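Local atomic coordinates of alginate lyase (Paenibacillus sp. FPU-7, PDB entry 6KFN), a protein that cleaves the polysaccharide alginate, probably by beta-elimination, and is built as a right-handed parallel beta-helix. Residues G124-I130 and S164-I170; T190-V195 and G219-V223; S74-T78 and G95-D99. All coordinates share one frame; numbering follows the deposited sequence. Where two conformers were deposited one is given.

Contact 1 (G124-I130 and S164-I170); sequences GSSDNII and SADRNVI
Arg167 grips the carboxylate of Asp127 side-on: NE reaches OD1 and NH2 reaches OD2, each at 2.9 Å. Both oxygens are met on their syn sides, but the two planes are twisted 32° apart, with both nitrogens out of the carboxylate plane; the arginine chain, bent at chi3, brings the edge of the guanidinium to the acid. Beside this salt bridge Asn128 and Asn168 lie alongside each other with amides nearly parallel, 7° apart. Asn168 OD1 accepts two bonds, from Asn128 N at 3.0 Å and from Asn128 ND2, while Asn168 ND2 gives a straight bond (173°) to Ser125 O, 2.9 Å away. The two asparagines sit at matching positions in successive turns of a right-handed beta-helix, an asparagine stack of the kind known from pectate lyase-like folds. Ser126 OG takes the N-H of Asp166 at 3.0 Å and donates to Gly124 O. Toward the strands, Ile129 CD1 lies against Val169 CG1 at 3.7 Å, and Ile130 N bonds to Val169 O. Further out, the Asn128 amide is also held by Val104 N at OD1 and Ala101 O at ND2, which fixes its rotation, and Asp166 OD1 receives the N-H of Val191.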
loop_
_atom_site.group_PDB
_atom_site.type_symbol
_atom_site.label_atom_id
_atom_site.label_comp_id
_atom_site.label_asym_id
_atom_site.label_seq_id
_atom_site.Cartn_x
_atom_site.Cartn_y
_atom_site.Cartn_z
ATOM N N GLY A 124 0.081 11.595 -8.717
ATOM C CA GLY A 124 -1.314 12.002 -8.813
ATOM C C GLY A 124 -2.323 10.868 -8.774
ATOM O O GLY A 124 -3.519 11.142 -8.881
ATOM N N SER A 125 -1.891 9.632 -8.607
ATOM C CA SER A 125 -2.812 8.493 -8.612
ATOM C C SER A 125 -3.800 8.615 -7.473
ATOM O O SER A 125 -3.397 8.599 -6.306
ATOM C CB SER A 125 -2.016 7.190 -8.433
ATOM O OG SER A 125 -1.226 6.897 -9.564
ATOM N N SER A 126 -5.096 8.714 -7.808
ATOM C CA SER A 126 -6.126 9.072 -6.859
ATOM C C SER A 126 -7.356 8.186 -7.002
ATOM O O SER A 126 -7.621 7.580 -8.039
ATOM C CB SER A 126 -6.514 10.538 -7.044
ATOM O OG SER A 126 -5.432 11.413 -6.795
ATOM N N ASP A 127 -8.151 8.159 -5.922
ATOM C CA ASP A 127 -9.437 7.476 -5.949
ATOM C C ASP A 127 -9.285 5.987 -6.245
ATOM O O ASP A 127 -10.148 5.376 -6.873
ATOM C CB ASP A 127 -10.444 8.132 -6.908
ATOM C CG ASP A 127 -10.635 9.586 -6.563
ATOM O OD1 ASP A 127 -11.195 9.858 -5.465
ATOM O OD2 ASP A 127 -10.218 10.475 -7.358
ATOM N N ASN A 128 -8.184 5.400 -5.772
ATOM C CA ASN A 128 -7.924 3.973 -5.930
ATOM C C ASN A 128 -8.244 3.251 -4.627
ATOM O O ASN A 128 -8.372 3.872 -3.573
ATOM C CB ASN A 128 -6.472 3.748 -6.300
ATOM C CG ASN A 128 -6.075 4.539 -7.537
ATOM O OD1 ASN A 128 -6.571 4.245 -8.628
ATOM N ND2 ASN A 128 -5.183 5.504 -7.396
ATOM N N ILE A 129 -8.352 1.923 -4.706
ATOM C CA ILE A 129 -8.532 1.100 -3.513
ATOM C C ILE A 129 -7.692 -0.157 -3.638
ATOM O O ILE A 129 -7.633 -0.760 -4.701
ATOM C CB ILE A 129 -10.010 0.778 -3.239
ATOM C CG1 ILE A 129 -10.185 0.020 -1.910
ATOM C CG2 ILE A 129 -10.672 0.080 -4.390
ATOM C CD1 ILE A 129 -11.573 0.079 -1.368
ATOM N N ILE A 130 -7.083 -0.546 -2.537
ATOM C CA ILE A 130 -6.568 -1.889 -2.352
ATOM C C ILE A 130 -7.295 -2.492 -1.164
ATOM O O ILE A 130 -7.320 -1.915 -0.073
ATOM C CB ILE A 130 -5.034 -1.955 -2.237
ATOM C CG1 ILE A 130 -4.594 -3.414 -2.090
ATOM C CG2 ILE A 130 -4.466 -1.068 -1.142
ATOM C CD1 ILE A 130 -3.121 -3.656 -2.326
ATOM N N SER A 164 -0.230 14.884 -5.391
ATOM C CA SER A 164 -1.634 14.728 -4.999
ATOM C C SER A 164 -2.172 13.335 -5.355
ATOM O O SER A 164 -3.098 13.171 -6.158
ATOM C CB SER A 164 -2.475 15.816 -5.647
ATOM O OG SER A 164 -2.080 17.117 -5.204
ATOM N N ALA A 165 -1.586 12.324 -4.714
ATOM C CA ALA A 165 -2.088 10.954 -4.787
ATOM C C ALA A 165 -3.137 10.831 -3.687
ATOM O O ALA A 165 -2.843 10.468 -2.543
ATOM C CB ALA A 165 -0.940 9.965 -4.595
ATOM N N ASP A 166 -4.375 11.210 -4.036
ATOM C CA ASP A 166 -5.391 11.581 -3.070
ATOM C C ASP A 166 -6.542 10.576 -3.010
ATOM O O ASP A 166 -6.880 9.910 -3.994
ATOM C CB ASP A 166 -5.941 12.959 -3.405
ATOM C CG ASP A 166 -4.904 14.096 -3.150
ATOM O OD1 ASP A 166 -3.836 13.838 -2.578
ATOM O OD2 ASP A 166 -5.181 15.254 -3.526
ATOM N N ARG A 167 -7.174 10.523 -1.830
ATOM C CA ARG A 167 -8.392 9.754 -1.634
ATOM C C ARG A 167 -8.206 8.270 -1.940
ATOM O O ARG A 167 -9.143 7.583 -2.324
ATOM C CB ARG A 167 -9.593 10.350 -2.407
ATOM C CG ARG A 167 -9.876 11.797 -2.036
ATOM C CD ARG A 167 -10.972 12.412 -2.953
ATOM N NE ARG A 167 -10.583 12.411 -4.344
ATOM C CZ ARG A 167 -9.691 13.199 -4.919
ATOM N NH1 ARG A 167 -9.254 14.290 -4.303
ATOM N NH2 ARG A 167 -9.248 12.925 -6.126
ATOM N N ASN A 168 -6.992 7.761 -1.727
ATOM C CA ASN A 168 -6.754 6.338 -1.870
ATOM C C ASN A 168 -7.145 5.618 -0.593
ATOM O O ASN A 168 -6.980 6.123 0.509
ATOM C CB ASN A 168 -5.285 6.082 -2.227
ATOM C CG ASN A 168 -4.951 6.663 -3.577
ATOM O OD1 ASN A 168 -5.577 6.293 -4.580
ATOM N ND2 ASN A 168 -3.964 7.553 -3.641
ATOM N N VAL A 169 -7.707 4.415 -0.780
ATOM C CA VAL A 169 -8.278 3.621 0.288
ATOM C C VAL A 169 -7.541 2.300 0.412
ATOM O O VAL A 169 -7.335 1.599 -0.582
ATOM C CB VAL A 169 -9.778 3.397 0.058
ATOM C CG1 VAL A 169 -10.382 2.514 1.134
ATOM C CG2 VAL A 169 -10.525 4.743 -0.034
ATOM N N ILE A 170 -7.205 1.947 1.648
ATOM C CA ILE A 170 -6.575 0.706 2.027
ATOM C C ILE A 170 -7.542 0.045 3.004
ATOM O O ILE A 170 -7.769 0.590 4.086
ATOM C CB ILE A 170 -5.209 0.970 2.684
ATOM C CG1 ILE A 170 -4.243 1.672 1.686
ATOM C CG2 ILE A 170 -4.624 -0.313 3.263
ATOM C CD1 ILE A 170 -3.218 2.508 2.273
HETATM O O HOH W 1 -10.965 5.157 -3.461
#

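Contact 2 (T190-V195 and G219-V223); sequences TVGTIV and GNDAV
Gly219 lies with its CA against Thr190, 3.6 Å from OG1 of that residue and closer still to its carbonyl oxygen. Next, Asn220 forms a single bridge with Val191: its N-H goes to Thr190 O at 2.9 Å, nearly straight at 168°, and its carbonyl takes the N-H of Gly192. A water adds a third link, donating to Asn220 O and to Thr190 OG1 and hydrogen-bonded at 2.8 Å to Thr193 OG1, so one solvent molecule ties Thr190 and Thr193 of one turn to Asn220 of the next. Thr190 OG1 also bonds to Lys187 O. The Asn220 amide itself turns to the following turn, where Gln252 N and Gly249 O hold it. Asp221 runs side by side with Val191, its OD2 3.6 Å from Val191 CG1; that methyl stands anti to the backbone N (chi1 174°), which brings it alongside the acid. OD1 of Asp221 is bonded instead to Asn253. Both Asp221 and its neighbour Gly192 adopt positive phi, so the two chains bend in step. Ala222 brings its CA to within 3.2 Å of Thr193 O, and Val223 resumes regular parallel pairing, giving its N-H to that same oxygen and accepting from Val195 N at 2.8 Å. Matching bends that lead into paired parallel strands, one turn above the next, are the corners of a right-handed beta-helix.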
loop_
_atom_site.group_PDB
_atom_site.type_symbol
_atom_site.label_atom_id
_atom_site.label_comp_id
_atom_site.label_asym_id
_atom_site.label_seq_id
_atom_site.Cartn_x
_atom_site.Cartn_y
_atom_site.Cartn_z
ATOM N N THR A 190 -0.283 14.369 0.012
ATOM C CA THR A 190 -1.483 13.575 -0.190
ATOM C C THR A 190 -2.587 14.043 0.736
ATOM O O THR A 190 -2.332 14.483 1.865
ATOM C CB THR A 190 -1.215 12.078 0.036
ATOM O OG1 THR A 190 -0.975 11.798 1.432
ATOM C CG2 THR A 190 -0.089 11.556 -0.829
ATOM N N VAL A 191 -3.824 13.891 0.265
ATOM C CA VAL A 191 -5.011 14.270 1.014
ATOM C C VAL A 191 -6.010 13.127 1.002
ATOM O O VAL A 191 -6.315 12.582 -0.046
ATOM C CB VAL A 191 -5.638 15.547 0.416
ATOM C CG1 VAL A 191 -6.895 15.893 1.045
ATOM C CG2 VAL A 191 -4.662 16.718 0.471
ATOM N N GLY A 192 -6.555 12.807 2.179
ATOM C CA GLY A 192 -7.726 11.959 2.256
ATOM C C GLY A 192 -7.493 10.459 2.228
ATOM O O GLY A 192 -8.410 9.699 1.935
ATOM N N THR A 193 -6.270 10.019 2.501
ATOM C CA THR A 193 -5.979 8.589 2.540
ATOM C C THR A 193 -6.783 7.939 3.658
ATOM O O THR A 193 -6.781 8.437 4.785
ATOM C CB THR A 193 -4.484 8.375 2.805
ATOM O OG1 THR A 193 -3.696 9.105 1.856
ATOM C CG2 THR A 193 -4.109 6.902 2.670
ATOM N N ILE A 194 -7.394 6.796 3.364
ATOM C CA ILE A 194 -8.132 6.014 4.350
ATOM C C ILE A 194 -7.411 4.690 4.547
ATOM O O ILE A 194 -7.098 4.001 3.576
ATOM C CB ILE A 194 -9.590 5.768 3.893
ATOM C CG1 ILE A 194 -10.329 7.076 3.690
ATOM C CG2 ILE A 194 -10.308 4.820 4.898
ATOM C CD1 ILE A 194 -11.754 6.932 3.234
ATOM N N VAL A 195 -7.195 4.320 5.823
ATOM C CA VAL A 195 -6.683 3.003 6.182
ATOM C C VAL A 195 -7.697 2.417 7.166
ATOM O O VAL A 195 -7.865 2.969 8.261
ATOM C CB VAL A 195 -5.314 3.066 6.859
ATOM C CG1 VAL A 195 -4.855 1.651 7.189
ATOM C CG2 VAL A 195 -4.303 3.793 5.951
ATOM N N GLY A 219 0.777 13.102 5.137
ATOM C CA GLY A 219 -0.284 13.755 4.392
ATOM C C GLY A 219 -1.339 14.329 5.318
ATOM O O GLY A 219 -1.218 14.276 6.542
ATOM N N ASN A 220 -2.360 14.904 4.685
ATOM C CA ASN A 220 -3.458 15.553 5.381
ATOM C C ASN A 220 -4.736 14.737 5.260
ATOM O O ASN A 220 -4.931 13.955 4.317
ATOM C CB ASN A 220 -3.714 16.960 4.867
ATOM C CG ASN A 220 -2.634 17.926 5.332
ATOM O OD1 ASN A 220 -1.691 17.541 6.030
ATOM N ND2 ASN A 220 -2.762 19.176 4.950
ATOM N N ASP A 221 -5.631 14.960 6.229
ATOM C CA ASP A 221 -6.973 14.373 6.204
ATOM C C ASP A 221 -6.959 12.849 6.168
ATOM O O ASP A 221 -7.893 12.232 5.654
ATOM C CB ASP A 221 -7.846 14.963 5.088
ATOM C CG ASP A 221 -8.007 16.471 5.174
ATOM O OD1 ASP A 221 -7.745 17.046 6.259
ATOM O OD2 ASP A 221 -8.400 17.052 4.136
ATOM N N ALA A 222 -5.923 12.243 6.713
ATOM C CA ALA A 222 -5.870 10.789 6.753
ATOM C C ALA A 222 -6.863 10.287 7.787
ATOM O O ALA A 222 -7.062 10.894 8.835
ATOM C CB ALA A 222 -4.463 10.322 7.101
ATOM N N VAL A 223 -7.508 9.162 7.491
ATOM C CA VAL A 223 -8.441 8.510 8.394
ATOM C C VAL A 223 -7.936 7.098 8.621
ATOM O O VAL A 223 -7.907 6.301 7.692
ATOM C CB VAL A 223 -9.868 8.515 7.836
ATOM C CG1 VAL A 223 -10.805 7.746 8.752
ATOM C CG2 VAL A 223 -10.359 9.951 7.654
HETATM O O HOH W 2 -3.351 11.655 3.050
#

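Contact 3 (S74-T78 and G95-D99); sequences SLYVT and GIMLD
Tyr76 runs alongside its strand partner Met97 to Asp99. CB leaves the strand on the same face as the Met97 side chain, and with CG anti to the backbone N (chi1 -178°) the ring runs along the neighbouring strand. CD1 passes 3.4 Å from Met97 O, which lies near the ring plane at the edge. CE1 lies 3.8 Å from Met97 CG and comes equally close to the carboxylate carbon of Asp99. CZ is 3.4 Å from Asp99 OD2, and the hydroxyl at the tip donates to that oxygen at 2.6 Å, using the anti lone pair. Ring and carboxylate planes stand 77° apart, so the acid meets the ring edge nearly upright. CG2 of Thr78, just past the strand, lies over one face of the ring, offset toward the rim.

The frame beneath is regular parallel pairing: Leu75 O accepts from Met97 N, Met97 O from Val77 N at 2.8 Å, and Val77 O from Asp99 N. Where the chain turns its corner, Gly95 O accepts from Leu75 N and, weakly, from Ser74 N. On the reverse face Leu75, Val77, Ile96 and Leu98 point into the interior of the beta-helix, where Ile84 and Phe121 join them; Val77 CG2 lies 4.2 Å from Ile96 CG2.

Asp99 has a further partner in Arg122 of the next strand, whose NE forms a salt bridge with OD1. With Tyr76 OH meeting OD2 and Arg122 NE meeting OD1, the tyrosine and the arginine between them would hold the orientation of the carboxylate.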
loop_
_atom_site.group_PDB
_atom_site.type_symbol
_atom_site.label_atom_id
_atom_site.label_comp_id
_atom_site.label_asym_id
_atom_site.label_seq_id
_atom_site.Cartn_x
_atom_site.Cartn_y
_atom_site.Cartn_z
ATOM N N SER A 74 6.365 -5.762 -10.642
ATOM C CA SER A 74 5.510 -6.835 -11.092
ATOM C C SER A 74 4.450 -6.313 -12.059
ATOM O O SER A 74 4.167 -6.922 -13.093
ATOM C CB SER A 74 4.831 -7.557 -9.954
ATOM O OG SER A 74 5.739 -7.929 -8.907
ATOM N N LEU A 75 3.879 -5.149 -11.744
ATOM C CA LEU A 75 2.855 -4.523 -12.568
ATOM C C LEU A 75 2.980 -3.017 -12.414
ATOM O O LEU A 75 3.066 -2.508 -11.300
ATOM C CB LEU A 75 1.476 -5.010 -12.121
ATOM C CG LEU A 75 0.276 -4.500 -12.929
ATOM C CD1 LEU A 75 0.319 -5.014 -14.403
ATOM C CD2 LEU A 75 -1.020 -4.894 -12.269
ATOM N N TYR A 76 2.946 -2.310 -13.551
ATOM C CA TYR A 76 3.034 -0.845 -13.599
ATOM C C TYR A 76 1.741 -0.354 -14.237
ATOM O O TYR A 76 1.498 -0.633 -15.415
ATOM C CB TYR A 76 4.244 -0.417 -14.424
ATOM C CG TYR A 76 4.485 1.064 -14.534
ATOM C CD1 TYR A 76 4.186 1.944 -13.521
ATOM C CD2 TYR A 76 5.041 1.606 -15.677
ATOM C CE1 TYR A 76 4.483 3.305 -13.617
ATOM C CE2 TYR A 76 5.342 2.948 -15.787
ATOM C CZ TYR A 76 5.051 3.797 -14.764
ATOM O OH TYR A 76 5.355 5.119 -14.909
ATOM N N VAL A 77 0.917 0.371 -13.479
ATOM C CA VAL A 77 -0.397 0.819 -13.922
ATOM C C VAL A 77 -0.321 2.323 -14.144
ATOM O O VAL A 77 -0.027 3.073 -13.218
ATOM C CB VAL A 77 -1.483 0.477 -12.890
ATOM C CG1 VAL A 77 -2.857 0.855 -13.461
ATOM C CG2 VAL A 77 -1.444 -0.990 -12.484
ATOM N N THR A 78 -0.634 2.757 -15.378
ATOM C CA THR A 78 -0.620 4.151 -15.769
ATOM C C THR A 78 -1.929 4.606 -16.372
ATOM O O THR A 78 -2.022 5.763 -16.781
ATOM C CB THR A 78 0.548 4.481 -16.706
ATOM O OG1 THR A 78 0.498 3.597 -17.820
ATOM C CG2 THR A 78 1.883 4.347 -16.007
ATOM N N GLY A 95 6.237 -4.023 -6.167
ATOM C CA GLY A 95 5.161 -4.923 -6.507
ATOM C C GLY A 95 4.244 -4.311 -7.569
ATOM O O GLY A 95 4.295 -4.673 -8.738
ATOM N N ILE A 96 3.425 -3.355 -7.127
ATOM C CA ILE A 96 2.552 -2.607 -8.024
ATOM C C ILE A 96 2.897 -1.134 -7.881
ATOM O O ILE A 96 2.843 -0.581 -6.784
ATOM C CB ILE A 96 1.065 -2.846 -7.746
ATOM C CG1 ILE A 96 0.737 -4.309 -7.739
ATOM C CG2 ILE A 96 0.237 -2.088 -8.786
ATOM C CD1 ILE A 96 -0.730 -4.623 -7.415
ATOM N N MET A 97 3.248 -0.504 -8.989
ATOM C CA MET A 97 3.465 0.931 -9.063
ATOM C C MET A 97 2.335 1.521 -9.881
ATOM O O MET A 97 2.069 1.052 -10.990
ATOM C CB MET A 97 4.811 1.239 -9.735
ATOM C CG MET A 97 5.117 2.731 -9.908
ATOM S SD MET A 97 5.384 3.652 -8.381
ATOM C CE MET A 97 6.917 2.954 -7.875
ATOM N N LEU A 98 1.671 2.553 -9.341
ATOM C CA LEU A 98 0.653 3.323 -10.058
ATOM C C LEU A 98 1.190 4.722 -10.281
ATOM O O LEU A 98 1.587 5.380 -9.334
ATOM C CB LEU A 98 -0.640 3.380 -9.247
ATOM C CG LEU A 98 -1.086 1.922 -8.893
ATOM C CD1 LEU A 98 -0.653 1.420 -7.536
ATOM C CD2 LEU A 98 -2.621 1.981 -8.967
ATOM N N ASP A 99 1.234 5.151 -11.543
ATOM C CA ASP A 99 1.584 6.520 -11.919
ATOM C C ASP A 99 0.383 7.126 -12.635
ATOM O O ASP A 99 -0.072 6.589 -13.649
ATOM C CB ASP A 99 2.805 6.636 -12.808
ATOM C CG ASP A 99 4.120 6.765 -12.089
ATOM O OD1 ASP A 99 4.141 7.272 -10.953
ATOM O OD2 ASP A 99 5.170 6.492 -12.742
#

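All three contacts join neighbouring turns of one right-handed beta-helix, in the order 3, 1, 2 along the chain. Contacts 1 and 2 lie 9 Å apart between centres and share a face, since strands 169-171 and 194-196 are neighbours: Ile170 N is 2.8 Å from Ile194 O, probably hydrogen-bonded. Contact 3 belongs to a different sheet of the coil; it touches contact 1 through Ser125 OG, 3.2 Å from Leu98 O in a weak hydrogen bond and packed against Asp99. Contacts 2 and 3 do not meet, their nearest atoms being about 11 Å apart. None binds sodium: the side chains of Ile170, Thr190 and Met97 are each about 13 Å from an ion.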